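Local coordinates for ATP-dependent Clp protease adapter protein CLPS1, chloroplastic (Arabidopsis thaliana, PDB 7D34) that binds N-degron peptides and CLPC chaperones as an adapter that probably selects substrates for the plastid Clp protease, at residues 18-30 and 61-73. Sequence-based numbering, arbitrary orientation.
With PHE (phenylalanine), chain D.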
ATOM      1  N   GLU A  18      -6.403  16.954   0.311  1.00 25.07           N
ATOM      2  CA  GLU A  18      -5.753  17.646   1.419  1.00 25.20           C
ATOM      3  C   GLU A  18      -6.352  17.202   2.744  1.00 23.10           C
ATOM      4  O   GLU A  18      -5.631  17.055   3.731  1.00 21.68           O
ATOM      5  CB  GLU A  18      -5.859  19.177   1.300  1.00 27.95           C
ATOM      6  CG  GLU A  18      -5.128  19.858   2.464  1.00 32.59           C
ATOM      7  CD  GLU A  18      -5.178  21.379   2.432  1.00 38.06           C
ATOM      8  OE1 GLU A  18      -6.077  21.928   1.750  1.00 35.52           O
ATOM      9  OE2 GLU A  18      -4.298  22.012   3.066  1.00 37.38           O
ATOM     10  N   TYR A  19      -7.677  17.004   2.791  1.00 26.85           N
ATOM     11  CA  TYR A  19      -8.301  16.519   4.023  1.00 27.38           C
ATOM     12  C   TYR A  19      -7.768  15.146   4.419  1.00 24.12           C
ATOM     13  O   TYR A  19      -7.473  14.907   5.596  1.00 20.42           O
ATOM     14  CB  TYR A  19      -9.829  16.435   3.887  1.00 22.68           C
ATOM     15  CG  TYR A  19     -10.520  15.989   5.163  1.00 27.93           C
ATOM     16  CD1 TYR A  19     -10.519  16.803   6.280  1.00 31.03           C
ATOM     17  CD2 TYR A  19     -11.131  14.738   5.254  1.00 26.67           C
ATOM     18  CE1 TYR A  19     -11.135  16.396   7.438  1.00 30.29           C
ATOM     19  CE2 TYR A  19     -11.727  14.325   6.384  1.00 26.76           C
ATOM     20  CZ  TYR A  19     -11.744  15.147   7.483  1.00 30.64           C
ATOM     21  OH  TYR A  19     -12.364  14.674   8.609  1.00 30.39           O
ATOM     22  N   VAL A  20      -7.684  14.218   3.455  1.00 24.64           N
ATOM     23  CA  VAL A  20      -7.117  12.895   3.724  1.00 22.57           C
ATOM     24  C   VAL A  20      -5.758  13.039   4.399  1.00 22.70           C
ATOM     25  O   VAL A  20      -5.470  12.381   5.409  1.00 27.49           O
ATOM     26  CB  VAL A  20      -7.016  12.068   2.426  1.00 28.84           C
ATOM     27  CG1 VAL A  20      -6.330  10.750   2.699  1.00 28.55           C
ATOM     28  CG2 VAL A  20      -8.366  11.796   1.769  1.00 30.94           C
ATOM     29  N   VAL A  21      -4.903  13.916   3.857  1.00 24.75           N
ATOM     30  CA  VAL A  21      -3.574  14.119   4.431  1.00 24.20           C
ATOM     31  C   VAL A  21      -3.667  14.649   5.852  1.00 25.94           C
ATOM     32  O   VAL A  21      -2.916  14.215   6.736  1.00 25.71           O
ATOM     33  CB  VAL A  21      -2.768  15.075   3.537  1.00 21.18           C
ATOM     34  CG1 VAL A  21      -1.409  15.389   4.099  1.00 25.90           C
ATOM     35  CG2 VAL A  21      -2.564  14.393   2.218  1.00 21.03           C
ATOM     36  N   GLN A  22      -4.549  15.624   6.092  1.00 24.26           N
ATOM     37  CA  GLN A  22      -4.662  16.190   7.438  1.00 22.82           C
ATOM     38  C   GLN A  22      -5.108  15.149   8.457  1.00 22.54           C
ATOM     39  O   GLN A  22      -4.600  15.116   9.585  1.00 26.46           O
ATOM     40  CB  GLN A  22      -5.602  17.392   7.437  1.00 25.10           C
ATOM     41  CG  GLN A  22      -5.087  18.538   6.603  1.00 29.93           C
ATOM     42  CD  GLN A  22      -6.112  19.625   6.343  1.00 29.37           C
ATOM     43  OE1 GLN A  22      -7.300  19.450   6.579  1.00 33.05           O
ATOM     44  NE2 GLN A  22      -5.640  20.775   5.874  1.00 31.72           N
ATOM     45  N   VAL A  23      -6.091  14.323   8.098  1.00 23.82           N
ATOM     46  CA  VAL A  23      -6.557  13.282   9.016  1.00 22.95           C
ATOM     47  C   VAL A  23      -5.419  12.321   9.351  1.00 24.43           C
ATOM     48  O   VAL A  23      -5.205  11.957  10.516  1.00 24.32           O
ATOM     49  CB  VAL A  23      -7.750  12.529   8.409  1.00 20.41           C
ATOM     50  CG1 VAL A  23      -8.145  11.358   9.303  1.00 25.73           C
ATOM     51  CG2 VAL A  23      -8.944  13.440   8.219  1.00 25.61           C
ATOM     52  N   LEU A  24      -4.687  11.866   8.331  1.00 25.05           N
ATOM     53  CA  LEU A  24      -3.587  10.950   8.607  1.00 20.62           C
ATOM     54  C   LEU A  24      -2.625  11.563   9.612  1.00 24.60           C
ATOM     55  O   LEU A  24      -2.177  10.899  10.552  1.00 25.47           O
ATOM     56  CB  LEU A  24      -2.833  10.588   7.335  1.00 23.36           C
ATOM     57  CG  LEU A  24      -3.606   9.675   6.376  1.00 24.64           C
ATOM     58  CD1 LEU A  24      -2.987   9.598   4.982  1.00 28.84           C
ATOM     59  CD2 LEU A  24      -3.772   8.286   7.015  1.00 24.84           C
ATOM     60  N   MET A  25      -2.275  12.833   9.411  1.00 27.06           N
ATOM     61  CA  MET A  25      -1.363  13.486  10.337  1.00 32.05           C
ATOM     62  C   MET A  25      -1.952  13.594  11.733  1.00 32.46           C
ATOM     63  O   MET A  25      -1.234  13.468  12.728  1.00 30.84           O
ATOM     64  CB  MET A  25      -1.024  14.894   9.850  1.00 34.45           C
ATOM     65  CG  MET A  25      -0.459  15.028   8.473  1.00 40.51           C
ATOM     66  SD  MET A  25       1.306  14.980   8.540  1.00 42.19           S
ATOM     67  CE  MET A  25       1.669  16.498   9.365  1.00 42.69           C
ATOM     68  N   LYS A  26      -3.260  13.805  11.819  1.00 29.45           N
ATOM     69  CA  LYS A  26      -3.898  13.984  13.115  1.00 28.84           C
ATOM     70  C   LYS A  26      -3.814  12.726  13.967  1.00 30.36           C
ATOM     71  O   LYS A  26      -3.368  12.777  15.119  1.00 29.28           O
ATOM     72  CB  LYS A  26      -5.363  14.391  12.936  1.00 31.83           C
ATOM     73  CG  LYS A  26      -6.046  14.666  14.284  1.00 31.52           C
ATOM     74  CD  LYS A  26      -7.327  15.519  14.202  1.00 38.93           C
ATOM     75  CE  LYS A  26      -8.515  14.694  13.720  1.00 37.88           C
ATOM     76  NZ  LYS A  26      -9.649  15.582  13.273  1.00 40.34           N
ATOM     77  N   VAL A  27      -4.245  11.586  13.419  1.00 33.74           N
ATOM     78  CA  VAL A  27      -4.482  10.405  14.243  1.00 35.88           C
ATOM     79  C   VAL A  27      -3.350   9.391  14.308  1.00 33.43           C
ATOM     80  O   VAL A  27      -3.304   8.612  15.274  1.00 32.12           O
ATOM     81  CB  VAL A  27      -5.782   9.692  13.819  1.00 36.95           C
ATOM     82  CG1 VAL A  27      -6.953  10.665  13.975  1.00 39.28           C
ATOM     83  CG2 VAL A  27      -5.740   9.165  12.397  1.00 37.14           C
ATOM     84  N   ILE A  28      -2.482   9.332  13.306  1.00 32.79           N
ATOM     85  CA  ILE A  28      -1.475   8.276  13.208  1.00 26.38           C
ATOM     86  C   ILE A  28      -0.203   8.768  13.884  1.00 28.81           C
ATOM     87  O   ILE A  28       0.376   9.771  13.438  1.00 31.31           O
ATOM     88  CB  ILE A  28      -1.198   7.883  11.753  1.00 28.51           C
ATOM     89  CG1 ILE A  28      -2.485   7.419  11.074  1.00 25.11           C
ATOM     90  CG2 ILE A  28      -0.138   6.785  11.674  1.00 24.49           C
ATOM     91  CD1 ILE A  28      -3.106   6.191  11.732  1.00 28.06           C
ATOM     92  N   PRO A  29       0.264   8.105  14.945  1.00 33.75           N
ATOM     93  CA  PRO A  29       1.519   8.516  15.582  1.00 36.51           C
ATOM     94  C   PRO A  29       2.700   8.460  14.620  1.00 32.62           C
ATOM     95  O   PRO A  29       2.824   7.538  13.809  1.00 35.60           O
ATOM     96  CB  PRO A  29       1.681   7.507  16.726  1.00 39.65           C
ATOM     97  CG  PRO A  29       0.290   6.929  16.962  1.00 39.06           C
ATOM     98  CD  PRO A  29      -0.358   6.947  15.619  1.00 33.77           C
ATOM     99  N   GLY A  30       3.553   9.485  14.710  1.00 35.39           N
ATOM    100  CA  GLY A  30       4.789   9.557  13.960  1.00 37.70           C
ATOM    101  C   GLY A  30       4.641   9.978  12.522  1.00 35.03           C
ATOM    102  O   GLY A  30       5.611   9.887  11.768  1.00 30.38           O
ATOM    103  N   GLN A  61      -7.500   0.726  16.833  1.00 33.22           N
ATOM    104  CA  GLN A  61      -7.703   2.095  17.298  1.00 31.85           C
ATOM    105  C   GLN A  61      -7.579   3.081  16.150  1.00 30.09           C
ATOM    106  O   GLN A  61      -8.488   3.875  15.882  1.00 27.94           O
ATOM    107  CB  GLN A  61      -6.684   2.421  18.391  1.00 37.79           C
ATOM    108  CG  GLN A  61      -7.012   3.672  19.166  1.00 38.52           C
ATOM    109  CD  GLN A  61      -5.893   4.116  20.112  1.00 42.22           C
ATOM    110  OE1 GLN A  61      -4.742   4.279  19.716  1.00 45.60           O
ATOM    111  NE2 GLN A  61      -6.240   4.310  21.377  1.00 43.22           N
ATOM    112  N   HIS A  62      -6.475   2.989  15.425  1.00 25.17           N
ATOM    113  CA  HIS A  62      -6.221   3.901  14.329  1.00 25.22           C
ATOM    114  C   HIS A  62      -7.263   3.755  13.231  1.00 25.45           C
ATOM    115  O   HIS A  62      -7.703   4.758  12.656  1.00 25.34           O
ATOM    116  CB  HIS A  62      -4.833   3.604  13.786  1.00 28.93           C
ATOM    117  CG  HIS A  62      -3.746   3.865  14.773  1.00 27.37           C
ATOM    118  ND1 HIS A  62      -3.929   4.681  15.866  1.00 28.53           N
ATOM    119  CD2 HIS A  62      -2.467   3.429  14.833  1.00 26.50           C
ATOM    120  CE1 HIS A  62      -2.803   4.747  16.554  1.00 29.45           C
ATOM    121  NE2 HIS A  62      -1.903   3.989  15.952  1.00 31.21           N
ATOM    122  N   CYS A  63      -7.693   2.520  12.937  1.00 28.49           N
ATOM    123  CA  CYS A  63      -8.750   2.332  11.942  1.00 28.58           C
ATOM    124  C   CYS A  63     -10.018   3.065  12.357  1.00 29.15           C
ATOM    125  O   CYS A  63     -10.660   3.726  11.534  1.00 30.02           O
ATOM    126  CB  CYS A  63      -9.024   0.835  11.718  1.00 30.33           C
ATOM    127  SG  CYS A  63     -10.483   0.389  10.675  1.00 33.04           S
ATOM    128  N   MET A  64     -10.358   3.001  13.647  1.00 33.59           N
ATOM    129  CA  MET A  64     -11.550   3.668  14.163  1.00 36.13           C
ATOM    130  C   MET A  64     -11.386   5.184  14.118  1.00 35.82           C
ATOM    131  O   MET A  64     -12.324   5.911  13.769  1.00 37.35           O
ATOM    132  CB  MET A  64     -11.850   3.138  15.566  1.00 38.97           C
ATOM    133  CG  MET A  64     -12.107   1.630  15.552  1.00 44.49           C
ATOM    134  SD  MET A  64     -13.773   1.157  15.072  1.00 49.71           S
ATOM    135  CE  MET A  64     -13.663   1.344  13.315  1.00 50.65           C
ATOM    136  N   GLN A  65     -10.201   5.677  14.471  1.00 30.54           N
ATOM    137  CA  GLN A  65      -9.941   7.108  14.419  1.00 31.93           C
ATOM    138  C   GLN A  65     -10.085   7.626  12.997  1.00 32.32           C
ATOM    139  O   GLN A  65     -10.725   8.657  12.773  1.00 29.37           O
ATOM    140  CB  GLN A  65      -8.543   7.378  14.976  1.00 36.44           C
ATOM    141  CG  GLN A  65      -8.487   7.344  16.507  1.00 38.03           C
ATOM    142  CD  GLN A  65      -7.071   7.129  17.014  1.00 40.10           C
ATOM    143  OE1 GLN A  65      -6.160   6.813  16.232  1.00 36.93           O
ATOM    144  NE2 GLN A  65      -6.868   7.311  18.328  1.00 41.60           N
ATOM    145  N   LEU A  66      -9.573   6.873  12.018  1.00 30.66           N
ATOM    146  CA  LEU A  66      -9.758   7.223  10.611  1.00 27.21           C
ATOM    147  C   LEU A  66     -11.241   7.268  10.239  1.00 24.26           C
ATOM    148  O   LEU A  66     -11.733   8.263   9.684  1.00 28.78           O
ATOM    149  CB  LEU A  66      -9.002   6.228   9.717  1.00 23.21           C
ATOM    150  CG  LEU A  66      -7.474   6.192   9.861  1.00 24.39           C
ATOM    151  CD1 LEU A  66      -6.895   5.149   8.923  1.00 27.77           C
ATOM    152  CD2 LEU A  66      -6.870   7.564   9.632  1.00 31.20           C
ATOM    153  N   ARG A  67     -11.957   6.168  10.498  1.00 21.12           N
ATOM    154  CA  ARG A  67     -13.376   6.089  10.178  1.00 23.71           C
ATOM    155  C   ARG A  67     -14.156   7.226  10.810  1.00 23.33           C
ATOM    156  O   ARG A  67     -15.051   7.797  10.174  1.00 24.30           O
ATOM    157  CB  ARG A  67     -13.931   4.752  10.653  1.00 23.91           C
ATOM    158  CG  ARG A  67     -13.284   3.511  10.019  1.00 24.10           C
ATOM    159  CD  ARG A  67     -14.085   2.271  10.331  1.00 22.58           C
ATOM    160  NE  ARG A  67     -13.636   1.101   9.569  1.00 24.01           N
ATOM    161  CZ  ARG A  67     -13.736  -0.152  10.009  1.00 30.99           C
ATOM    162  NH1 ARG A  67     -13.323  -1.161   9.257  1.00 30.78           N
ATOM    163  NH2 ARG A  67     -14.242  -0.396  11.213  1.00 31.64           N
ATOM    164  N   GLY A  68     -13.836   7.568  12.061  1.00 26.58           N
ATOM    165  CA  GLY A  68     -14.571   8.626  12.728  1.00 27.18           C
ATOM    166  C   GLY A  68     -14.305   9.983  12.107  1.00 29.81           C
ATOM    167  O   GLY A  68     -15.132  10.894  12.202  1.00 31.89           O
ATOM    168  N   ASN A  69     -13.164  10.137  11.450  1.00 26.00           N
ATOM    169  CA  ASN A  69     -12.855  11.362  10.731  1.00 27.33           C
ATOM    170  C   ASN A  69     -13.285  11.298   9.272  1.00 27.10           C
ATOM    171  O   ASN A  69     -12.908  12.174   8.497  1.00 23.29           O
ATOM    172  CB  ASN A  69     -11.356  11.658  10.832  1.00 29.70           C
ATOM    173  CG  ASN A  69     -10.965  12.288  12.162  1.00 29.39           C
ATOM    174  OD1 ASN A  69     -11.099  13.489  12.354  1.00 31.71           O
ATOM    175  ND2 ASN A  69     -10.559  11.455  13.111  1.00 24.86           N
ATOM    176  N   GLY A  70     -14.030  10.267   8.877  1.00 28.44           N
ATOM    177  CA  GLY A  70     -14.668  10.211   7.575  1.00 31.66           C
ATOM    178  C   GLY A  70     -13.983   9.380   6.509  1.00 27.77           C
ATOM    179  O   GLY A  70     -14.458   9.369   5.366  1.00 29.22           O
ATOM    180  N   LEU A  71     -12.928   8.646   6.847  1.00 24.87           N
ATOM    181  CA  LEU A  71     -12.202   7.848   5.867  1.00 26.24           C
ATOM    182  C   LEU A  71     -12.646   6.383   5.907  1.00 28.90           C
ATOM    183  O   LEU A  71     -13.304   5.935   6.846  1.00 28.43           O
ATOM    184  CB  LEU A  71     -10.685   7.926   6.086  1.00 22.88           C
ATOM    185  CG  LEU A  71     -10.128   9.342   6.277  1.00 24.02           C
ATOM    186  CD1 LEU A  71      -8.603   9.317   6.328  1.00 20.41           C
ATOM    187  CD2 LEU A  71     -10.641  10.315   5.240  1.00 28.11           C
ATOM    188  N   LEU A  72     -12.344   5.660   4.827  1.00 27.00           N
ATOM    189  CA  LEU A  72     -12.604   4.224   4.724  1.00 24.99           C
ATOM    190  C   LEU A  72     -11.336   3.462   5.114  1.00 20.56           C
ATOM    191  O   LEU A  72     -10.281   3.664   4.495  1.00 21.14           O
ATOM    192  CB  LEU A  72     -13.035   3.829   3.315  1.00 25.32           C
ATOM    193  CG  LEU A  72     -14.344   4.432   2.815  1.00 24.84           C
ATOM    194  CD1 LEU A  72     -14.601   4.030   1.391  1.00 26.27           C
ATOM    195  CD2 LEU A  72     -15.482   3.948   3.697  1.00 22.53           C
ATOM    196  N   SER A  73     -11.415   2.660   6.185  1.00 23.73           N
ATOM    197  CA  SER A  73     -10.258   1.960   6.731  1.00 29.16           C
ATOM    198  C   SER A  73     -10.620   0.544   7.169  1.00 26.05           C
ATOM    199  O   SER A  73     -11.744   0.274   7.601  1.00 27.32           O
ATOM    200  CB  SER A  73      -9.676   2.778   7.908  1.00 27.22           C
ATOM    201  OG  SER A  73      -8.586   2.118   8.523  1.00 30.90           O
TER
HETATM  202  N   PHE D 202     -10.062   9.927  -4.263  1.00 44.22           N
HETATM  203  CA  PHE D 202     -10.231  11.203  -3.507  1.00 41.16           C
HETATM  204  C   PHE D 202     -10.466  12.377  -4.461  1.00 38.68           C
HETATM  205  O   PHE D 202     -10.015  12.353  -5.614  1.00 42.17           O
HETATM  206  CB  PHE D 202      -9.000  11.460  -2.626  1.00 35.59           C
HETATM  207  CG  PHE D 202      -8.626  10.294  -1.733  1.00 31.36           C
HETATM  208  CD1 PHE D 202      -9.538   9.776  -0.821  1.00 34.15           C
HETATM  209  CD2 PHE D 202      -7.362   9.722  -1.800  1.00 27.09           C
HETATM  210  CE1 PHE D 202      -9.195   8.702   0.006  1.00 32.55           C
HETATM  211  CE2 PHE D 202      -7.013   8.655  -0.976  1.00 23.32           C
HETATM  212  CZ  PHE D 202      -7.932   8.147  -0.070  1.00 25.39           C
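Y19 OH donates to the backbone O of N69, a bond of 2.6 Å that reaches the carbonyl from 21° off its plane, with the acceptor lying at the edge of the phenol ring. N69 is held at its side chain as well. K26, its chain bent at chi3 (78°), brings NZ to within 2.7 Å of N69 OD1, while N69 ND2 turns back to Q65 O at 2.8 Å, nearly straight and within its own amide plane. The two partners fix the rotation of the carboxamide. Q65 O also accepts from N69 N, and these two donors come from opposite faces of that carbonyl. Here helix 56-68 ends in a Schellman motif, with G70 at positive phi and L71 N bonded to L66 O.

Beneath this polar margin the packing is aliphatic. V23 CG1 touches both N69 CB and L71 CD1, at 3.6 Å each, and L66 CD2 presses tightly on V27 CG2 (3.4 Å); L24 CD2 also touches L66 CD2. At the far end I28 CD1 meets H62 CB at 3.7 Å, P29 CD meets NE2 and CE1 of the H62 ring, and H62 ND1 donates to Q65 OE1.

V20 connects the contact to the N-degron pocket: its CG2 touches CD1 of the bound phenylalanine at 3.5 Å, and M40 of helix 33-46 also contacts V20. The two helix segments run roughly antiparallel at 142°, their axes 10.0 Å apart, in the ClpS fold; L71 leans on L9 of strand 5-10, and L24 and I28 reach V51 of strand 48-54.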